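Local structure of signal transducer and activator of transcription (Mus musculus, 5OEN) at residues V87-L91 with L167-L171; L90-L94 with Q120-A124; K93-W97 with L113-L118. The protein forms the coiled-coil domain of the transcription factor STAT2, which binds IRF9 and so probably helps to assemble the interferon-responsive ISGF3 complex. The protein carries 2 engineered substitutions. The contacts are given in a common frame with arbitrary orientation. Residues are numbered along the deposited sequence.

Helix 50-104 supplies the first segment of all three contacts, from Val87 to Trp97. Following the chain past it, contact 3 closes the shortest loop: the chain leaves helix 50-104, turns through a connection, and meets it again with 113-118, at the start of helix 115-142. Further along helix 115-142, contact 2 joins the same two helices through 120-124. Contact 1 closes the longest loop, which encloses contact 3, when helix 151-173 returns alongside 87-91. Contacts 1 and 2 share Leu90 and Leu91, and Leu171 touches Leu122; contacts 2 and 3 share Lys93 and Leu94, and Trp121 packs on Leu113. Together they tie three helices of the four-helix coiled-coil domain.

Contact 1: residues V87-L91 with L167-L171; sequences VDLLL and LLQRL
This is a buried helix-to-helix packing contact within the four-helix coiled-coil domain of STAT2, joining helix 50-104 to helix 151-173 near the C-terminal end of the latter. Both segments are regular alpha helix, with Leu91 N bonded to Val87 O at 3.0 Å and Leu171 N to Leu167 O at 3.1 Å. They run almost parallel, their N-to-C directions differing by 7° and their axes 10.9 Å apart. The nearest CA atoms are those of Val87 and Leu167, 7.1 Å apart. The wide spacing is filled by branched aliphatic side chains. Val87, chi1 t, points toward the partner helix; its CG2 lies 3.8 Å from Leu171 CD1 and 4.4 Å from Leu167 CD2. One turn later Leu91, in the mt rotamer, also points across and sets CD2 4.3 Å from Leu171 CD2. Leucine and valine suit these places because they fill space without a polar group to satisfy. Arg170 borders this apolar seam and serves two ends: its aliphatic part covers Leu91 and Val87, CB 3.8 Å from Leu91 CD1 and CD 4.3 Å from Val87 CG1, while its extended chain (chi1 m, chi2 and chi3 t) carries the guanidinium back to Asp88. There Arg170 NH1 and Asp88 OD1 form a salt bridge of 2.6 Å, a charged pair flanking an apolar strip as is common in coiled coils. Helix 115-142 closes the core from another direction, its Leu129 touching Leu167 and Leu171, while Leu90 meets Trp121 of that helix and Ile4 of helix 2-40.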
ATOM      1  N   VAL B  87      30.631  -8.899  -6.747  1.00 29.25           N
ATOM      2  CA  VAL B  87      31.416  -9.556  -5.706  1.00 32.33           C
ATOM      3  C   VAL B  87      32.488 -10.439  -6.333  1.00 33.49           C
ATOM      4  O   VAL B  87      33.673 -10.347  -5.990  1.00 33.96           O
ATOM      5  CB  VAL B  87      30.498 -10.364  -4.770  1.00 36.72           C
ATOM      6  CG1 VAL B  87      31.316 -11.217  -3.799  1.00 32.09           C
ATOM      7  CG2 VAL B  87      29.579  -9.430  -4.003  1.00 42.16           C
ATOM      8  N   ASP B  88      32.085 -11.311  -7.260  1.00 38.27           N
ATOM      9  CA  ASP B  88      33.041 -12.193  -7.918  1.00 38.48           C
ATOM     10  C   ASP B  88      34.134 -11.416  -8.638  1.00 35.66           C
ATOM     11  O   ASP B  88      35.196 -11.981  -8.920  1.00 38.44           O
ATOM     12  CB  ASP B  88      32.311 -13.112  -8.900  1.00 36.34           C
ATOM     13  CG  ASP B  88      31.401 -14.107  -8.203  1.00 45.50           C
ATOM     14  OD1 ASP B  88      31.292 -14.050  -6.959  1.00 40.99           O
ATOM     15  OD2 ASP B  88      30.797 -14.949  -8.901  1.00 35.48           O
ATOM     16  N   LEU B  89      33.903 -10.138  -8.937  1.00 32.48           N
ATOM     17  CA  LEU B  89      34.917  -9.310  -9.570  1.00 28.78           C
ATOM     18  C   LEU B  89      35.708  -8.494  -8.557  1.00 37.50           C
ATOM     19  O   LEU B  89      36.885  -8.200  -8.794  1.00 42.85           O
ATOM     20  CB  LEU B  89      34.257  -8.383 -10.596  1.00 40.83           C
ATOM     21  CG  LEU B  89      35.161  -7.579 -11.535  1.00 47.40           C
ATOM     22  CD1 LEU B  89      34.489  -7.398 -12.884  1.00 43.72           C
ATOM     23  CD2 LEU B  89      35.479  -6.221 -10.944  1.00 39.57           C
ATOM     24  N   LEU B  90      35.098  -8.145  -7.424  1.00 39.81           N
ATOM     25  CA  LEU B  90      35.778  -7.324  -6.427  1.00 37.48           C
ATOM     26  C   LEU B  90      36.754  -8.145  -5.590  1.00 39.95           C
ATOM     27  O   LEU B  90      37.926  -7.779  -5.458  1.00 43.66           O
ATOM     28  CB  LEU B  90      34.751  -6.637  -5.520  1.00 30.01           C
ATOM     29  CG  LEU B  90      34.176  -5.303  -6.002  1.00 34.46           C
ATOM     30  CD1 LEU B  90      33.014  -4.881  -5.116  1.00 33.78           C
ATOM     31  CD2 LEU B  90      35.248  -4.223  -6.015  1.00 36.75           C
ATOM     32  N   LEU B  91      36.288  -9.251  -5.013  1.00 36.82           N
ATOM     33  CA  LEU B  91      37.124  -9.995  -4.075  1.00 34.36           C
ATOM     34  C   LEU B  91      38.409 -10.516  -4.704  1.00 39.71           C
ATOM     35  O   LEU B  91      39.466 -10.409  -4.057  1.00 37.32           O
ATOM     36  CB  LEU B  91      36.314 -11.143  -3.457  1.00 28.35           C
ATOM     37  CG  LEU B  91      35.350 -10.766  -2.326  1.00 33.42           C
ATOM     38  CD1 LEU B  91      34.573 -11.987  -1.862  1.00 41.51           C
ATOM     39  CD2 LEU B  91      36.084 -10.134  -1.146  1.00 37.36           C
ATOM     40  N   LEU B 167      26.603 -14.438  -0.726  1.00 29.83           N
ATOM     41  CA  LEU B 167      27.394 -13.287  -1.145  1.00 31.38           C
ATOM     42  C   LEU B 167      27.895 -12.501   0.059  1.00 30.70           C
ATOM     43  O   LEU B 167      29.055 -12.071   0.089  1.00 34.66           O
ATOM     44  CB  LEU B 167      26.569 -12.391  -2.070  1.00 37.30           C
ATOM     45  CG  LEU B 167      26.630 -12.719  -3.564  1.00 42.51           C
ATOM     46  CD1 LEU B 167      26.167 -14.144  -3.842  1.00 45.19           C
ATOM     47  CD2 LEU B 167      25.801 -11.718  -4.358  1.00 35.57           C
ATOM     48  N   LEU B 168      27.038 -12.300   1.061  1.00 30.25           N
ATOM     49  CA  LEU B 168      27.470 -11.622   2.280  1.00 29.32           C
ATOM     50  C   LEU B 168      28.554 -12.422   2.991  1.00 40.70           C
ATOM     51  O   LEU B 168      29.573 -11.868   3.421  1.00 41.75           O
ATOM     52  CB  LEU B 168      26.277 -11.400   3.210  1.00 26.96           C
ATOM     53  CG  LEU B 168      25.285 -10.304   2.824  1.00 31.49           C
ATOM     54  CD1 LEU B 168      24.073 -10.359   3.737  1.00 36.99           C
ATOM     55  CD2 LEU B 168      25.938  -8.935   2.893  1.00 29.05           C
ATOM     56  N   GLN B 169      28.345 -13.732   3.127  1.00 42.78           N
ATOM     57  CA  GLN B 169      29.331 -14.573   3.798  1.00 44.97           C
ATOM     58  C   GLN B 169      30.698 -14.444   3.136  1.00 45.74           C
ATOM     59  O   GLN B 169      31.726 -14.394   3.822  1.00 52.92           O
ATOM     60  CB  GLN B 169      28.857 -16.025   3.797  1.00 45.32           C
ATOM     61  CG  GLN B 169      29.567 -16.909   4.801  1.00 63.43           C
ATOM     62  CD  GLN B 169      28.931 -18.280   4.912  1.00 68.90           C
ATOM     63  OE1 GLN B 169      29.419 -19.254   4.336  1.00 68.29           O
ATOM     64  NE2 GLN B 169      27.832 -18.363   5.654  1.00 60.16           N
ATOM     65  N   ARG B 170      30.730 -14.386   1.802  1.00 48.28           N
ATOM     66  CA  ARG B 170      31.976 -14.100   1.098  1.00 48.66           C
ATOM     67  C   ARG B 170      32.560 -12.766   1.545  1.00 49.63           C
ATOM     68  O   ARG B 170      33.728 -12.684   1.944  1.00 54.55           O
ATOM     69  CB  ARG B 170      31.734 -14.085  -0.413  1.00 43.87           C
ATOM     70  CG  ARG B 170      31.584 -15.446  -1.068  1.00 43.39           C
ATOM     71  CD  ARG B 170      30.937 -15.292  -2.435  1.00 46.65           C
ATOM     72  NE  ARG B 170      31.041 -16.501  -3.253  1.00 54.52           N
ATOM     73  CZ  ARG B 170      31.657 -16.584  -4.431  1.00 59.12           C
ATOM     74  NH1 ARG B 170      32.242 -15.527  -4.977  1.00 39.01           N
ATOM     75  NH2 ARG B 170      31.681 -17.744  -5.077  1.00 64.58           N
ATOM     76  N   LEU B 171      31.751 -11.705   1.487  1.00 44.88           N
ATOM     77  CA  LEU B 171      32.259 -10.357   1.725  1.00 46.35           C
ATOM     78  C   LEU B 171      32.688 -10.164   3.174  1.00 48.57           C
ATOM     79  O   LEU B 171      33.689  -9.489   3.442  1.00 47.50           O
ATOM     80  CB  LEU B 171      31.193  -9.329   1.345  1.00 34.05           C
ATOM     81  CG  LEU B 171      31.061  -9.005  -0.143  1.00 34.75           C
ATOM     82  CD1 LEU B 171      29.771  -8.253  -0.398  1.00 35.55           C
ATOM     83  CD2 LEU B 171      32.255  -8.193  -0.621  1.00 35.10           C
TER

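Contact 2: residues L90-L94 with Q120-A124; sequences LLPKL and QWLTA
Two near-antiparallel helices of the STAT four-helix coiled-coil domain meet here, helix 50-104 through Leu90-Leu94 and helix 115-142 through Gln120-Ala124. Their segment axes approach to 10.9 Å with a signed crossing angle of -152°, and the closest CA pair is Leu90 with Leu122, 7.2 Å apart. Segment 90-94 is helical but kinked at Pro92, whose nitrogen has no hydrogen to give to the turn before; Leu94 N still bonds to Leu90 O at 3.1 Å. Segment 120-124 is regular, with Ala124 N bonded to Gln120 O at 2.8 Å. The fit is made wholly of apolar surfaces. Leu90 is a bump pointing across, in the mt rotamer, and its tip enters the hollow between Trp121 and Leu122: CD2 lies 3.7 Å from Trp121 CB and 3.9 Å from Leu122 CD1. In return, Leu122, in the m rotamer at chi1 and p at chi2, pushes its forked end among Leu90, Leu91 and Leu94. Leucine fits this position well, since its branched tip can touch several neighbours at once. Leu91 enters from the side, whereas Leu94, one turn after Leu90, points toward the partner helix. The bulky Trp121, one wall of that hollow, also packs on Ile4 and Ile8 of helix 2-40, its indole NE1 hydrogen-bonded to Glu5, so the large ring is buried without leaving its polar atom unsatisfied. Helix 151-173 adds Leu171, which touches Leu122. On the Leu122 side, CD2 of that residue lies 3.6 Å from Leu94 CD2 and 4.3 Å from Leu91 CD2.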
ATOM      1  N   LEU B  90      35.098  -8.145  -7.424  1.00 39.81           N
ATOM      2  CA  LEU B  90      35.778  -7.324  -6.427  1.00 37.48           C
ATOM      3  C   LEU B  90      36.754  -8.145  -5.590  1.00 39.95           C
ATOM      4  O   LEU B  90      37.926  -7.779  -5.458  1.00 43.66           O
ATOM      5  CB  LEU B  90      34.751  -6.637  -5.520  1.00 30.01           C
ATOM      6  CG  LEU B  90      34.176  -5.303  -6.002  1.00 34.46           C
ATOM      7  CD1 LEU B  90      33.014  -4.881  -5.116  1.00 33.78           C
ATOM      8  CD2 LEU B  90      35.248  -4.223  -6.015  1.00 36.75           C
ATOM      9  N   LEU B  91      36.288  -9.251  -5.013  1.00 36.82           N
ATOM     10  CA  LEU B  91      37.124  -9.995  -4.075  1.00 34.36           C
ATOM     11  C   LEU B  91      38.409 -10.516  -4.704  1.00 39.71           C
ATOM     12  O   LEU B  91      39.466 -10.409  -4.057  1.00 37.32           O
ATOM     13  CB  LEU B  91      36.314 -11.143  -3.457  1.00 28.35           C
ATOM     14  CG  LEU B  91      35.350 -10.766  -2.326  1.00 33.42           C
ATOM     15  CD1 LEU B  91      34.573 -11.987  -1.862  1.00 41.51           C
ATOM     16  CD2 LEU B  91      36.084 -10.134  -1.146  1.00 37.36           C
ATOM     17  N   PRO B  92      38.408 -11.085  -5.910  1.00 38.40           N
ATOM     18  CA  PRO B  92      39.692 -11.456  -6.522  1.00 36.75           C
ATOM     19  C   PRO B  92      40.635 -10.277  -6.684  1.00 40.16           C
ATOM     20  O   PRO B  92      41.858 -10.460  -6.647  1.00 38.40           O
ATOM     21  CB  PRO B  92      39.277 -12.043  -7.878  1.00 41.47           C
ATOM     22  CG  PRO B  92      37.892 -12.513  -7.677  1.00 44.62           C
ATOM     23  CD  PRO B  92      37.266 -11.527  -6.727  1.00 40.18           C
ATOM     24  N   LYS B  93      40.103  -9.068  -6.869  1.00 40.89           N
ATOM     25  CA  LYS B  93      40.959  -7.894  -6.999  1.00 32.33           C
ATOM     26  C   LYS B  93      41.646  -7.576  -5.677  1.00 35.03           C
ATOM     27  O   LYS B  93      42.865  -7.374  -5.632  1.00 42.17           O
ATOM     28  CB  LYS B  93      40.138  -6.700  -7.488  1.00 40.86           C
ATOM     29  CG  LYS B  93      40.804  -5.916  -8.608  1.00 47.92           C
ATOM     30  CD  LYS B  93      39.836  -4.952  -9.282  1.00 46.83           C
ATOM     31  CE  LYS B  93      40.035  -4.927 -10.792  1.00 53.87           C
ATOM     32  NZ  LYS B  93      39.199  -5.952 -11.481  1.00 46.68           N
ATOM     33  N   LEU B  94      40.877  -7.524  -4.587  1.00 42.02           N
ATOM     34  CA  LEU B  94      41.476  -7.334  -3.269  1.00 37.65           C
ATOM     35  C   LEU B  94      42.506  -8.418  -2.976  1.00 40.19           C
ATOM     36  O   LEU B  94      43.549  -8.146  -2.368  1.00 39.13           O
ATOM     37  CB  LEU B  94      40.388  -7.325  -2.194  1.00 35.20           C
ATOM     38  CG  LEU B  94      40.875  -7.210  -0.747  1.00 52.12           C
ATOM     39  CD1 LEU B  94      41.591  -5.887  -0.516  1.00 58.23           C
ATOM     40  CD2 LEU B  94      39.714  -7.367   0.221  1.00 55.57           C
ATOM     41  N   GLN B 120      35.960   0.965   0.084  1.00 43.52           N
ATOM     42  CA  GLN B 120      34.709   1.656  -0.214  1.00 37.11           C
ATOM     43  C   GLN B 120      33.825   0.814  -1.124  1.00 34.20           C
ATOM     44  O   GLN B 120      32.608   0.735  -0.925  1.00 35.06           O
ATOM     45  CB  GLN B 120      35.000   3.013  -0.855  1.00 38.53           C
ATOM     46  CG  GLN B 120      35.697   3.999   0.066  1.00 38.23           C
ATOM     47  CD  GLN B 120      36.179   5.241  -0.661  1.00 55.45           C
ATOM     48  OE1 GLN B 120      37.355   5.599  -0.591  1.00 47.98           O
ATOM     49  NE2 GLN B 120      35.268   5.908  -1.363  1.00 72.59           N
ATOM     50  N   TRP B 121      34.424   0.173  -2.129  1.00 35.78           N
ATOM     51  CA  TRP B 121      33.651  -0.652  -3.051  1.00 29.92           C
ATOM     52  C   TRP B 121      33.063  -1.868  -2.346  1.00 26.91           C
ATOM     53  O   TRP B 121      31.902  -2.224  -2.577  1.00 24.57           O
ATOM     54  CB  TRP B 121      34.533  -1.075  -4.227  1.00 35.06           C
ATOM     55  CG  TRP B 121      34.856   0.052  -5.174  1.00 33.86           C
ATOM     56  CD1 TRP B 121      34.161   1.215  -5.331  1.00 28.18           C
ATOM     57  CD2 TRP B 121      35.961   0.121  -6.087  1.00 32.69           C
ATOM     58  NE1 TRP B 121      34.756   1.999  -6.287  1.00 36.84           N
ATOM     59  CE2 TRP B 121      35.863   1.350  -6.767  1.00 32.87           C
ATOM     60  CE3 TRP B 121      37.018  -0.740  -6.400  1.00 34.76           C
ATOM     61  CZ2 TRP B 121      36.782   1.743  -7.738  1.00 37.22           C
ATOM     62  CZ3 TRP B 121      37.930  -0.348  -7.365  1.00 37.49           C
ATOM     63  CH2 TRP B 121      37.805   0.882  -8.022  1.00 40.29           C
ATOM     64  N   LEU B 122      33.845  -2.516  -1.480  1.00 31.20           N
ATOM     65  CA  LEU B 122      33.330  -3.660  -0.736  1.00 28.19           C
ATOM     66  C   LEU B 122      32.275  -3.241   0.278  1.00 27.94           C
ATOM     67  O   LEU B 122      31.352  -4.011   0.564  1.00 27.30           O
ATOM     68  CB  LEU B 122      34.472  -4.395  -0.035  1.00 23.25           C
ATOM     69  CG  LEU B 122      35.239  -5.419  -0.876  1.00 22.04           C
ATOM     70  CD1 LEU B 122      35.767  -4.807  -2.162  1.00 34.98           C
ATOM     71  CD2 LEU B 122      36.379  -6.004  -0.066  1.00 31.18           C
ATOM     72  N   THR B 123      32.395  -2.033   0.835  1.00 27.96           N
ATOM     73  CA  THR B 123      31.378  -1.542   1.759  1.00 24.48           C
ATOM     74  C   THR B 123      30.107  -1.156   1.015  1.00 28.30           C
ATOM     75  O   THR B 123      28.997  -1.458   1.470  1.00 27.55           O
ATOM     76  CB  THR B 123      31.915  -0.351   2.550  1.00 28.76           C
ATOM     77  OG1 THR B 123      33.154  -0.710   3.174  1.00 35.59           O
ATOM     78  CG2 THR B 123      30.924   0.075   3.623  1.00 36.92           C
ATOM     79  N   ALA B 124      30.248  -0.481  -0.129  1.00 34.75           N
ATOM     80  CA  ALA B 124      29.085  -0.153  -0.944  1.00 30.53           C
ATOM     81  C   ALA B 124      28.435  -1.413  -1.497  1.00 25.63           C
ATOM     82  O   ALA B 124      27.203  -1.503  -1.579  1.00 29.61           O
ATOM     83  CB  ALA B 124      29.487   0.788  -2.078  1.00 24.14           C
TER

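Contact 3: residues K93-W97 with L113-L118; sequences KLDEW and LQLEQL
Segment 93-97 is continuous alpha helix, Trp97 N bonding to Lys93 O at 3.0 Å, whereas 113-118 begins as an extended loop and turns into helix at Leu115. Leu113 and Gln114 have psi values of 129° and 148°, and Gln114 holds the N-cap position of helix 115-142. In this part of the STAT coiled-coil domain, the chain, having left helix 50-104 through a loop, returns to it and starts its next helix against it. Two CA pairs set the register: Leu94 with Leu118 at 6.9 Å and Trp97 with Leu113 at 7.7 Å, so the sequences run in opposing order. Trp97 has the largest area covered. With chi1 t and chi2 98°, its broad indole reaches across to the helix start, where a large flat ring can cover several residues at once. Leu115 lies over one face of the ring, its CB 4.1 Å from the centroid of the six-membered ring in a CH-pi contact, and Leu118 CD1 approaches Trp97 CD1 at 3.9 Å. Leu94, chi1 t and chi2 p, rests against both leucines, its CD1 3.6 Å from Leu115 CD1 and 4.2 Å from Leu118 CD1. Lys93 suits the border: its aliphatic root packs, CB 4.4 Å from Leu118 CD2, while its amine end leads away. Trp97 also touches Pro111 in the connecting loop. At the edge of its ring, Trp97 NE1 comes within 2.9 Å of Leu113 O.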
ATOM      1  N   LYS B  93      40.103  -9.068  -6.869  1.00 40.89           N
ATOM      2  CA  LYS B  93      40.959  -7.894  -6.999  1.00 32.33           C
ATOM      3  C   LYS B  93      41.646  -7.576  -5.677  1.00 35.03           C
ATOM      4  O   LYS B  93      42.865  -7.374  -5.632  1.00 42.17           O
ATOM      5  CB  LYS B  93      40.138  -6.700  -7.488  1.00 40.86           C
ATOM      6  CG  LYS B  93      40.804  -5.916  -8.608  1.00 47.92           C
ATOM      7  CD  LYS B  93      39.836  -4.952  -9.282  1.00 46.83           C
ATOM      8  CE  LYS B  93      40.035  -4.927 -10.792  1.00 53.87           C
ATOM      9  NZ  LYS B  93      39.199  -5.952 -11.481  1.00 46.68           N
ATOM     10  N   LEU B  94      40.877  -7.524  -4.587  1.00 42.02           N
ATOM     11  CA  LEU B  94      41.476  -7.334  -3.269  1.00 37.65           C
ATOM     12  C   LEU B  94      42.506  -8.418  -2.976  1.00 40.19           C
ATOM     13  O   LEU B  94      43.549  -8.146  -2.368  1.00 39.13           O
ATOM     14  CB  LEU B  94      40.388  -7.325  -2.194  1.00 35.20           C
ATOM     15  CG  LEU B  94      40.875  -7.210  -0.747  1.00 52.12           C
ATOM     16  CD1 LEU B  94      41.591  -5.887  -0.516  1.00 58.23           C
ATOM     17  CD2 LEU B  94      39.714  -7.367   0.221  1.00 55.57           C
ATOM     18  N   ASP B  95      42.229  -9.656  -3.394  1.00 43.01           N
ATOM     19  CA  ASP B  95      43.215 -10.722  -3.254  1.00 36.47           C
ATOM     20  C   ASP B  95      44.517 -10.354  -3.950  1.00 36.05           C
ATOM     21  O   ASP B  95      45.606 -10.554  -3.398  1.00 32.32           O
ATOM     22  CB  ASP B  95      42.660 -12.032  -3.817  1.00 34.99           C
ATOM     23  CG  ASP B  95      41.752 -12.757  -2.837  1.00 45.75           C
ATOM     24  OD1 ASP B  95      41.678 -12.333  -1.665  1.00 53.11           O
ATOM     25  OD2 ASP B  95      41.113 -13.752  -3.241  1.00 43.20           O
ATOM     26  N   GLU B  96      44.426  -9.808  -5.164  1.00 35.06           N
ATOM     27  CA  GLU B  96      45.630  -9.388  -5.870  1.00 30.32           C
ATOM     28  C   GLU B  96      46.327  -8.244  -5.146  1.00 27.71           C
ATOM     29  O   GLU B  96      47.548  -8.095  -5.260  1.00 33.76           O
ATOM     30  CB  GLU B  96      45.283  -8.981  -7.303  1.00 31.06           C
ATOM     31  CG  GLU B  96      46.477  -8.959  -8.243  1.00 44.72           C
ATOM     32  CD  GLU B  96      46.071  -8.826  -9.696  1.00 56.60           C
ATOM     33  OE1 GLU B  96      45.215  -7.969 -10.000  1.00 51.92           O
ATOM     34  OE2 GLU B  96      46.602  -9.586 -10.533  1.00 66.43           O
ATOM     35  N   TRP B  97      45.575  -7.431  -4.399  1.00 28.89           N
ATOM     36  CA  TRP B  97      46.185  -6.343  -3.643  1.00 26.58           C
ATOM     37  C   TRP B  97      46.973  -6.879  -2.455  1.00 27.01           C
ATOM     38  O   TRP B  97      48.120  -6.478  -2.225  1.00 24.79           O
ATOM     39  CB  TRP B  97      45.113  -5.360  -3.173  1.00 30.30           C
ATOM     40  CG  TRP B  97      45.681  -4.108  -2.577  1.00 33.34           C
ATOM     41  CD1 TRP B  97      45.848  -2.907  -3.203  1.00 37.99           C
ATOM     42  CD2 TRP B  97      46.166  -3.935  -1.240  1.00 25.56           C
ATOM     43  NE1 TRP B  97      46.404  -1.996  -2.338  1.00 35.40           N
ATOM     44  CE2 TRP B  97      46.609  -2.603  -1.127  1.00 32.75           C
ATOM     45  CE3 TRP B  97      46.267  -4.777  -0.128  1.00 25.48           C
ATOM     46  CZ2 TRP B  97      47.146  -2.093   0.053  1.00 34.17           C
ATOM     47  CZ3 TRP B  97      46.798  -4.268   1.042  1.00 29.05           C
ATOM     48  CH2 TRP B  97      47.230  -2.939   1.125  1.00 34.37           C
ATOM     49  N   LEU B 113      46.525   0.314  -7.209  1.00 50.43           N
ATOM     50  CA  LEU B 113      45.204   0.626  -6.680  1.00 54.10           C
ATOM     51  C   LEU B 113      45.278   0.779  -5.165  1.00 52.45           C
ATOM     52  O   LEU B 113      45.816  -0.091  -4.472  1.00 39.82           O
ATOM     53  CB  LEU B 113      44.205  -0.469  -7.060  1.00 55.75           C
ATOM     54  CG  LEU B 113      42.769  -0.009  -7.327  1.00 55.33           C
ATOM     55  CD1 LEU B 113      41.977  -1.108  -8.018  1.00 37.41           C
ATOM     56  CD2 LEU B 113      42.081   0.412  -6.042  1.00 56.92           C
ATOM     57  N   GLN B 114      44.739   1.885  -4.661  1.00 58.29           N
ATOM     58  CA  GLN B 114      44.734   2.142  -3.228  1.00 44.94           C
ATOM     59  C   GLN B 114      43.753   1.217  -2.518  1.00 35.46           C
ATOM     60  O   GLN B 114      42.714   0.835  -3.064  1.00 40.22           O
ATOM     61  CB  GLN B 114      44.356   3.596  -2.944  1.00 43.23           C
ATOM     62  CG  GLN B 114      45.152   4.624  -3.731  1.00 53.86           C
ATOM     63  CD  GLN B 114      44.715   6.045  -3.431  1.00 67.00           C
ATOM     64  OE1 GLN B 114      44.122   6.319  -2.388  1.00 60.53           O
ATOM     65  NE2 GLN B 114      45.002   6.956  -4.353  1.00 89.50           N
ATOM     66  N   LEU B 115      44.091   0.858  -1.279  1.00 33.95           N
ATOM     67  CA  LEU B 115      43.185   0.045  -0.477  1.00 32.49           C
ATOM     68  C   LEU B 115      41.977   0.849  -0.019  1.00 41.11           C
ATOM     69  O   LEU B 115      40.912   0.274   0.237  1.00 47.23           O
ATOM     70  CB  LEU B 115      43.923  -0.531   0.730  1.00 29.10           C
ATOM     71  CG  LEU B 115      43.120  -1.473   1.630  1.00 31.55           C
ATOM     72  CD1 LEU B 115      42.732  -2.737   0.881  1.00 35.88           C
ATOM     73  CD2 LEU B 115      43.913  -1.810   2.878  1.00 28.30           C
ATOM     74  N   GLU B 116      42.121   2.173   0.090  1.00 48.73           N
ATOM     75  CA  GLU B 116      40.994   3.011   0.488  1.00 47.33           C
ATOM     76  C   GLU B 116      39.847   2.890  -0.507  1.00 42.57           C
ATOM     77  O   GLU B 116      38.675   2.862  -0.113  1.00 45.56           O
ATOM     78  CB  GLU B 116      41.447   4.466   0.617  1.00 49.98           C
ATOM     79  CG  GLU B 116      42.524   4.693   1.671  1.00 65.42           C
ATOM     80  CD  GLU B 116      43.056   6.113   1.665  1.00 76.69           C
ATOM     81  OE1 GLU B 116      42.399   6.992   1.072  1.00 83.39           O
ATOM     82  OE2 GLU B 116      44.135   6.347   2.251  1.00 67.46           O
ATOM     83  N   GLN B 117      40.164   2.801  -1.801  1.00 40.05           N
ATOM     84  CA  GLN B 117      39.113   2.717  -2.806  1.00 42.49           C
ATOM     85  C   GLN B 117      38.485   1.330  -2.826  1.00 37.58           C
ATOM     86  O   GLN B 117      37.273   1.193  -3.033  1.00 42.93           O
ATOM     87  CB  GLN B 117      39.675   3.079  -4.180  1.00 44.96           C
ATOM     88  CG  GLN B 117      38.615   3.258  -5.253  1.00 50.65           C
ATOM     89  CD  GLN B 117      39.149   3.941  -6.499  1.00 59.69           C
ATOM     90  OE1 GLN B 117      38.592   4.939  -6.956  1.00 57.51           O
ATOM     91  NE2 GLN B 117      40.227   3.403  -7.058  1.00 46.12           N
ATOM     92  N   LEU B 118      39.287   0.290  -2.596  1.00 33.01           N
ATOM     93  CA  LEU B 118      38.746  -1.066  -2.548  1.00 35.89           C
ATOM     94  C   LEU B 118      37.769  -1.223  -1.392  1.00 32.73           C
ATOM     95  O   LEU B 118      36.674  -1.768  -1.559  1.00 33.03           O
ATOM     96  CB  LEU B 118      39.885  -2.081  -2.431  1.00 32.99           C
ATOM     97  CG  LEU B 118      40.610  -2.417  -3.734  1.00 37.06           C
ATOM     98  CD1 LEU B 118      41.997  -2.968  -3.447  1.00 47.30           C
ATOM     99  CD2 LEU B 118      39.801  -3.411  -4.553  1.00 39.75           C
TER